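Local coordinates for purine catabolism protein pucG (PDB 3ISL) that catalyses the pyridoxal-phosphate-dependent transamination between (S)-ureidoglycine and glyoxylate, yielding oxalurate and glycine in purine catabolism, at the interface of chains A and B. Coordinates in Å, arbitrary orientation; residue numbers count along the deposited sequence, not the author numbering. Chains: chain A/B, Purine catabolism protein pucG.

Contact 1: the interface of chains A and B. Residues chain A 19, 70, 197, 204; chain B 267-270.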
# COMPACT_ATOMS: atom_id res chain seq x y z
N PRO A 19 -7.90 -3.35 12.57
CA PRO A 19 -6.61 -4.03 12.64
C PRO A 19 -6.26 -4.43 14.10
O PRO A 19 -6.53 -3.64 15.04
CB PRO A 19 -5.63 -2.95 12.14
CG PRO A 19 -6.33 -1.65 12.50
CD PRO A 19 -7.76 -1.91 12.28
N THR A 70 -4.16 -1.96 0.60
CA THR A 70 -4.95 -2.66 1.60
C THR A 70 -5.66 -3.89 0.95
O THR A 70 -5.56 -4.14 -0.30
CB THR A 70 -5.86 -1.69 2.48
OG1 THR A 70 -7.19 -1.56 1.94
CG2 THR A 70 -5.22 -0.31 2.59
N GLN A 197 -3.87 -7.52 8.42
CA GLN A 197 -3.99 -6.89 9.72
C GLN A 197 -5.03 -7.58 10.60
O GLN A 197 -5.37 -7.06 11.70
CB GLN A 197 -4.34 -5.39 9.59
CG GLN A 197 -5.89 -5.16 9.12
CD GLN A 197 -6.07 -5.10 7.59
OE1 GLN A 197 -5.18 -5.50 6.84
NE2 GLN A 197 -7.21 -4.58 7.13
N SER A 204 -1.39 -3.47 8.52
CA SER A 204 -2.32 -3.40 7.38
C SER A 204 -1.58 -2.69 6.28
O SER A 204 -0.61 -1.99 6.57
CB SER A 204 -3.56 -2.62 7.77
OG SER A 204 -3.11 -1.71 8.76
N THR B 267 -8.72 0.17 5.72
CA THR B 267 -7.96 0.19 6.99
C THR B 267 -6.62 0.85 6.64
O THR B 267 -5.75 0.19 6.07
CB THR B 267 -7.77 -1.23 7.63
OG1 THR B 267 -9.05 -1.78 7.98
CG2 THR B 267 -6.87 -1.19 8.89
N GLU B 268 -6.51 2.16 6.92
CA GLU B 268 -5.24 2.88 6.71
C GLU B 268 -4.05 2.01 7.23
O GLU B 268 -4.25 1.15 8.11
CB GLU B 268 -5.26 4.29 7.35
CG GLU B 268 -3.91 5.07 7.20
CD GLU B 268 -3.67 5.52 5.76
OE1 GLU B 268 -2.50 5.93 5.36
OE2 GLU B 268 -4.69 5.47 5.03
N ALA B 269 -2.88 2.20 6.66
CA ALA B 269 -1.75 1.37 6.97
C ALA B 269 -1.03 1.97 8.20
O ALA B 269 -0.27 2.96 8.08
CB ALA B 269 -0.78 1.25 5.75
N THR B 270 -1.31 1.38 9.36
CA THR B 270 -0.85 1.78 10.70
C THR B 270 0.64 2.08 10.79
O THR B 270 1.05 3.23 10.94
CB THR B 270 -1.18 0.66 11.69
OG1 THR B 270 -0.49 -0.56 11.28
CG2 THR B 270 -2.62 0.37 11.66
O HOH W 1 -9.09 -3.96 9.29

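Contact 2: the interface of chains A and B. Residues chain A 243-244, 246-247, 250, 253; chain B 103, 107.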
# COMPACT_ATOMS: atom_id res chain seq x y z
N PRO A 243 -7.21 -4.04 -22.27
CA PRO A 243 -6.41 -4.04 -21.04
C PRO A 243 -7.26 -3.82 -19.78
O PRO A 243 -8.34 -3.22 -19.84
CB PRO A 243 -5.44 -2.86 -21.24
CG PRO A 243 -6.14 -1.93 -22.20
CD PRO A 243 -6.93 -2.86 -23.12
N ILE A 244 -6.77 -4.34 -18.66
CA ILE A 244 -7.28 -4.04 -17.31
C ILE A 244 -7.16 -2.50 -17.07
O ILE A 244 -6.07 -1.90 -17.32
CB ILE A 244 -6.50 -4.88 -16.28
CG1 ILE A 244 -6.78 -6.37 -16.52
CG2 ILE A 244 -6.76 -4.41 -14.86
CD1 ILE A 244 -5.58 -7.30 -16.29
N SER A 246 -7.17 -0.42 -14.31
CA SER A 246 -6.10 -0.02 -13.41
C SER A 246 -4.72 -0.55 -13.89
O SER A 246 -4.51 -1.77 -14.00
CB SER A 246 -6.41 -0.49 -11.98
OG SER A 246 -5.40 -0.10 -11.08
N ASN A 247 -3.81 0.37 -14.21
CA ASN A 247 -2.41 -0.00 -14.40
C ASN A 247 -1.79 -0.63 -13.13
O ASN A 247 -1.11 -1.67 -13.21
CB ASN A 247 -1.57 1.21 -14.85
CG ASN A 247 -0.07 0.90 -14.89
OD1 ASN A 247 0.44 0.33 -15.87
ND2 ASN A 247 0.65 1.24 -13.80
N ASP A 250 -3.01 -4.16 -12.40
CA ASP A 250 -2.91 -5.03 -13.59
C ASP A 250 -2.13 -6.35 -13.24
O ASP A 250 -0.88 -6.37 -13.29
CB ASP A 250 -2.26 -4.27 -14.77
CG ASP A 250 -2.28 -5.08 -16.12
OD1 ASP A 250 -2.03 -4.45 -17.20
OD2 ASP A 250 -2.57 -6.33 -16.09
N GLN A 253 0.75 -7.58 -15.45
CA GLN A 253 2.04 -6.94 -15.22
C GLN A 253 2.58 -7.38 -13.88
O GLN A 253 3.80 -7.61 -13.77
CB GLN A 253 1.92 -5.42 -15.26
CG GLN A 253 1.36 -4.91 -16.60
CD GLN A 253 1.39 -3.41 -16.67
OE1 GLN A 253 2.46 -2.81 -16.84
NE2 GLN A 253 0.21 -2.79 -16.59
N GLU B 103 -0.19 6.05 -20.06
CA GLU B 103 -0.85 4.74 -19.84
C GLU B 103 -2.04 4.93 -18.92
O GLU B 103 -3.12 4.50 -19.25
CB GLU B 103 0.12 3.70 -19.25
CG GLU B 103 -0.38 2.23 -19.26
CD GLU B 103 -0.28 1.57 -20.66
OE1 GLU B 103 0.61 1.98 -21.45
OE2 GLU B 103 -1.09 0.64 -20.98
N ARG B 107 -5.98 4.63 -20.03
CA ARG B 107 -6.78 3.60 -19.34
C ARG B 107 -8.08 4.15 -18.75
O ARG B 107 -9.07 3.47 -18.70
CB ARG B 107 -5.97 2.85 -18.29
CG ARG B 107 -5.25 1.66 -18.91
CD ARG B 107 -4.44 0.80 -17.93
NE ARG B 107 -3.29 0.23 -18.64
CZ ARG B 107 -2.77 -0.98 -18.43
NH1 ARG B 107 -3.28 -1.82 -17.54
NH2 ARG B 107 -1.71 -1.35 -19.14

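Contact 1: the interface of chains A and B
B:Thr267 and A:Ser204 lead the contacts between a loop of chain B and several loop residues of chain A, and the patch illustrates how one methyl and one hydroxyl can fit a partner subunit beside a cofactor pocket. The apolar part centres on the methyl of B:Thr267. With OG1 beside the backbone N (chi1 -63°), CG2 is turned anti to that N and points into chain A. The side chain crosses that of A:Pro19 at a slant, CG2 lying 3.6 Å from the ring carbon CD, with CG and CB only slightly farther off. The same methyl touches CB of A:Ser204 at 3.8 Å and lies near CG of A:Gln197, so it packs among A:Pro19, A:Ser204 and A:Gln197. The methyl CG2 of A:Thr70 approaches the backbone O of B:Thr267. CG2 of B:Thr270, at the start of helix 270-286, lies against the hydroxyl of A:Ser204, and CB of B:Ala269 faces the backbone O of A:Ser204.

Polar contacts flank this packing. The hydroxyl OG of A:Ser204 donates a hydrogen bond of 3.1 Å to the backbone O of B:Glu268, arriving 24° off the carbonyl plane. On the other flank, A:Gln197 comes towards B:Thr267 from the opposite direction, its amide NE2 3.4 Å from CB of B:Thr267. Water 1 links the two residues, 2.9 Å from NE2 of A:Gln197 and also bonded to OG1 of B:Thr267.

A:Thr70 and A:Gln197 line the pyridoxal-5'-phosphate pocket, and A:Gln197 immediately precedes the lysine that forms the internal Schiff base in the enzyme, a link not present in this model. The contact therefore brings chain B up to the cofactor site of chain A and probably helps to shape it within the homodimer.

Contact 2: the interface of chains A and B
This is a polar homodimer interface built around an inserted arginine: B:Arg107, at the end of helix 96-107, enters a pocket formed by the 243-253 stretch of chain A and ties the two subunits together. It exemplifies a charged group held by both a backbone carbonyl and a carboxylate. NH1 donates to the backbone O of A:Ile244 at 2.8 Å; the oxygen lies 34° out of the guanidinium plane, and the bond is bent. The second bond from NH1, a salt bridge of 2.9 Å to OD1 of A:Asp250, is nearly straight and lies in the guanidinium plane, although it meets the carboxylate from above its own plane. The carboxylate carbon CG of A:Asp250 stands anti to the backbone N (chi1 -173°), which carries OD1 to NH1.

OD1 of A:Asn247 lies over one face of the guanidinium and CB of A:Pro243 over the opposite one. Within chain B, B:Glu103 orients the arginine: its OE2 takes both NH2, at 2.8 Å, and NE, side-on at the guanidinium edge. A methionine in place of B:Arg107 would probably leave A:Asp250 without its cross-subunit charge partner and the carbonyl of A:Ile244 without this donor.

A:Gln253, on helix 251-257, steadies the acceptor side. Its NE2 donates to OD1 of A:Asn247 at 3.2 Å and to OD1 of A:Asp250 at 2.8 Å, reaching the latter oxygen from the face of the carboxylate opposite to NH1 of B:Arg107.

Contact 1 and contact 2 belong to the same two-fold interface, the centres of their C-alpha atoms lying about 25 Å apart, and they have no residue in common. Contact 1 joins loops beside the cofactor pocket of chain A to the loop that leads into helix 270-286 of chain B and its first residue, whereas contact 2 brings the end of helix 96-107 of chain B to the region leading into helix 251-257 of chain A. Symmetry supplies a twin of each with the chains exchanged. Methyl packing and the separate arginine-centred contact thus plausibly act together to fix how the subunits sit.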